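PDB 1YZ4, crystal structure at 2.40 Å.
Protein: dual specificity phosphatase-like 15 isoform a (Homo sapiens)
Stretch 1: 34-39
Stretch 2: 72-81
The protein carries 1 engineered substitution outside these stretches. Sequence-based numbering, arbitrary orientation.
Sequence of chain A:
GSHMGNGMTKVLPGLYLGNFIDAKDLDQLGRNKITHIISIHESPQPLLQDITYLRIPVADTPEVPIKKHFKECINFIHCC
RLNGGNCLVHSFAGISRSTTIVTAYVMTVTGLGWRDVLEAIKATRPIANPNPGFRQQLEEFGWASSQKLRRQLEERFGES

Stretch 1, residues 34-39: ITHIIS
Stretch 2 72-81: ECINFIHCCR

Strand residues 36-39 pack against residues 72-81 of a longer helix and run nearly antiparallel to it, at 166°, with the axes 9.6 Å apart. Residues 36-39 are extended, phi -102 to -144° and psi 117 to 146°. The register pairs the CA of H36 with the CA of C80 at 7.0 Å and the CA of I38 with the CA of C73 at 7.6 Å. Strand alternation sets the pattern: H36 and I38 point toward the helix, I37 away. The helix answers with F76 and C80, one turn apart, and with C73 set sideways; its backbone follows regular i to i+4 hydrogen bonds, such as C80 N to F76 O at 3.0 Å.

I38 is m,t, an extended form that carries CD1 to 3.8 Å from I77 CG1 and 4.0 Å from C73 CB, while its CG1 lies 3.5 Å from F76 CD2. I77, also m,t, starts away from the strand, yet its end comes nearer.

F76 takes chi1 t with chi2 76°, placing its ring between H36 and I38. H36 (m, chi2 71°) turns its edge toward the F76 face in an offset arrangement, centroids 5.6 Å apart and planes at 70°. C80, also t, puts CB over one face of the imidazole, 3.9 Å from its centroid, and SG 3.3 Å from H36 ND1. T35 (p) OG1 and H36 ND1 share a hydrogen bond of 2.7 Å, beside the ND1 to C80 SG contact; none crosses between stretches.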

# COMPACT_ATOMS: atom_id res chain seq x y z
N ILE A 34 -4.05 9.13 10.38
CA ILE A 34 -2.89 8.59 9.67
C ILE A 34 -1.60 8.98 10.37
O ILE A 34 -1.32 10.17 10.56
CB ILE A 34 -2.85 9.12 8.21
CG1 ILE A 34 -4.03 8.53 7.42
CG2 ILE A 34 -1.52 8.77 7.56
CD1 ILE A 34 -4.03 7.00 7.37
N THR A 35 -0.81 7.98 10.75
CA THR A 35 0.47 8.23 11.43
C THR A 35 1.66 7.83 10.58
O THR A 35 2.80 8.19 10.88
CB THR A 35 0.57 7.45 12.76
OG1 THR A 35 0.43 6.05 12.50
CG2 THR A 35 -0.52 7.91 13.74
N HIS A 36 1.40 7.08 9.52
CA HIS A 36 2.45 6.62 8.63
C HIS A 36 2.03 6.70 7.18
O HIS A 36 0.86 6.49 6.85
CB HIS A 36 2.84 5.18 8.97
CG HIS A 36 3.46 5.02 10.32
ND1 HIS A 36 2.74 5.16 11.49
CD2 HIS A 36 4.74 4.78 10.69
CE1 HIS A 36 3.55 5.01 12.52
NE2 HIS A 36 4.77 4.78 12.06
N ILE A 37 2.99 6.99 6.32
CA ILE A 37 2.72 7.11 4.90
C ILE A 37 3.87 6.57 4.10
O ILE A 37 5.04 6.73 4.46
CB ILE A 37 2.53 8.59 4.48
CG1 ILE A 37 1.30 9.20 5.16
CG2 ILE A 37 2.43 8.69 2.95
CD1 ILE A 37 1.11 10.71 4.85
N ILE A 38 3.54 5.90 3.01
CA ILE A 38 4.55 5.39 2.11
C ILE A 38 4.29 6.19 0.85
O ILE A 38 3.20 6.12 0.28
CB ILE A 38 4.35 3.89 1.80
CG1 ILE A 38 4.58 3.06 3.06
CG2 ILE A 38 5.30 3.47 0.68
CD1 ILE A 38 4.55 1.56 2.80
N SER A 39 5.27 6.98 0.43
CA SER A 39 5.13 7.77 -0.77
C SER A 39 5.89 7.10 -1.91
O SER A 39 7.11 6.91 -1.83
CB SER A 39 5.66 9.18 -0.56
OG SER A 39 4.92 9.85 0.44
N GLU A 72 10.46 -4.33 2.40
CA GLU A 72 10.55 -3.16 3.26
C GLU A 72 9.20 -2.46 3.47
O GLU A 72 8.90 -2.02 4.57
CB GLU A 72 11.59 -2.19 2.71
CG GLU A 72 11.24 -1.56 1.38
CD GLU A 72 12.42 -0.86 0.73
OE1 GLU A 72 13.03 0.02 1.38
OE2 GLU A 72 12.75 -1.19 -0.42
N CYS A 73 8.37 -2.38 2.42
CA CYS A 73 7.07 -1.73 2.56
C CYS A 73 6.15 -2.53 3.46
O CYS A 73 5.46 -1.98 4.33
CB CYS A 73 6.40 -1.56 1.18
SG CYS A 73 7.06 -0.23 0.12
N ILE A 74 6.12 -3.84 3.26
CA ILE A 74 5.27 -4.70 4.06
C ILE A 74 5.70 -4.68 5.53
O ILE A 74 4.86 -4.75 6.43
CB ILE A 74 5.29 -6.14 3.52
CG1 ILE A 74 4.57 -6.17 2.17
CG2 ILE A 74 4.66 -7.09 4.52
CD1 ILE A 74 4.57 -7.53 1.49
N ASN A 75 7.00 -4.56 5.78
CA ASN A 75 7.50 -4.53 7.14
C ASN A 75 7.13 -3.22 7.79
O ASN A 75 6.77 -3.18 8.96
CB ASN A 75 9.01 -4.74 7.16
CG ASN A 75 9.39 -6.22 7.23
OD1 ASN A 75 9.50 -6.79 8.31
ND2 ASN A 75 9.57 -6.84 6.07
N PHE A 76 7.20 -2.15 7.01
CA PHE A 76 6.86 -0.81 7.47
C PHE A 76 5.38 -0.81 7.88
O PHE A 76 5.02 -0.47 9.01
CB PHE A 76 7.10 0.19 6.34
CG PHE A 76 6.86 1.63 6.73
CD1 PHE A 76 7.79 2.33 7.49
CD2 PHE A 76 5.73 2.30 6.27
CE1 PHE A 76 7.61 3.68 7.79
CE2 PHE A 76 5.54 3.66 6.56
CZ PHE A 76 6.48 4.35 7.32
N ILE A 77 4.52 -1.22 6.95
CA ILE A 77 3.08 -1.26 7.19
C ILE A 77 2.69 -2.10 8.40
O ILE A 77 1.91 -1.67 9.25
CB ILE A 77 2.33 -1.80 5.96
CG1 ILE A 77 2.42 -0.78 4.82
CG2 ILE A 77 0.87 -2.10 6.31
CD1 ILE A 77 2.04 -1.34 3.45
N HIS A 78 3.24 -3.31 8.47
CA HIS A 78 2.92 -4.21 9.57
C HIS A 78 3.30 -3.60 10.92
O HIS A 78 2.48 -3.57 11.84
CB HIS A 78 3.65 -5.54 9.37
CG HIS A 78 2.94 -6.70 9.98
ND1 HIS A 78 1.66 -7.07 9.62
CD2 HIS A 78 3.34 -7.60 10.91
CE1 HIS A 78 1.30 -8.14 10.30
NE2 HIS A 78 2.30 -8.49 11.09
N CYS A 79 4.53 -3.11 11.02
CA CYS A 79 5.01 -2.50 12.26
C CYS A 79 4.04 -1.40 12.68
O CYS A 79 3.65 -1.31 13.85
CB CYS A 79 6.41 -1.92 12.06
SG CYS A 79 7.00 -0.90 13.45
N CYS A 80 3.66 -0.56 11.72
CA CYS A 80 2.73 0.52 12.00
C CYS A 80 1.38 0.00 12.52
O CYS A 80 0.86 0.48 13.54
CB CYS A 80 2.52 1.36 10.74
SG CYS A 80 1.05 2.41 10.76
N ARG A 81 0.81 -0.98 11.83
CA ARG A 81 -0.48 -1.52 12.24
C ARG A 81 -0.49 -2.19 13.62
O ARG A 81 -1.31 -1.86 14.47
CB ARG A 81 -1.00 -2.52 11.19
CG ARG A 81 -1.18 -1.93 9.81
CD ARG A 81 -1.84 -2.94 8.88
NE ARG A 81 -3.21 -3.24 9.30
CZ ARG A 81 -3.72 -4.46 9.35
NH1 ARG A 81 -2.99 -5.51 9.00
NH2 ARG A 81 -4.98 -4.64 9.73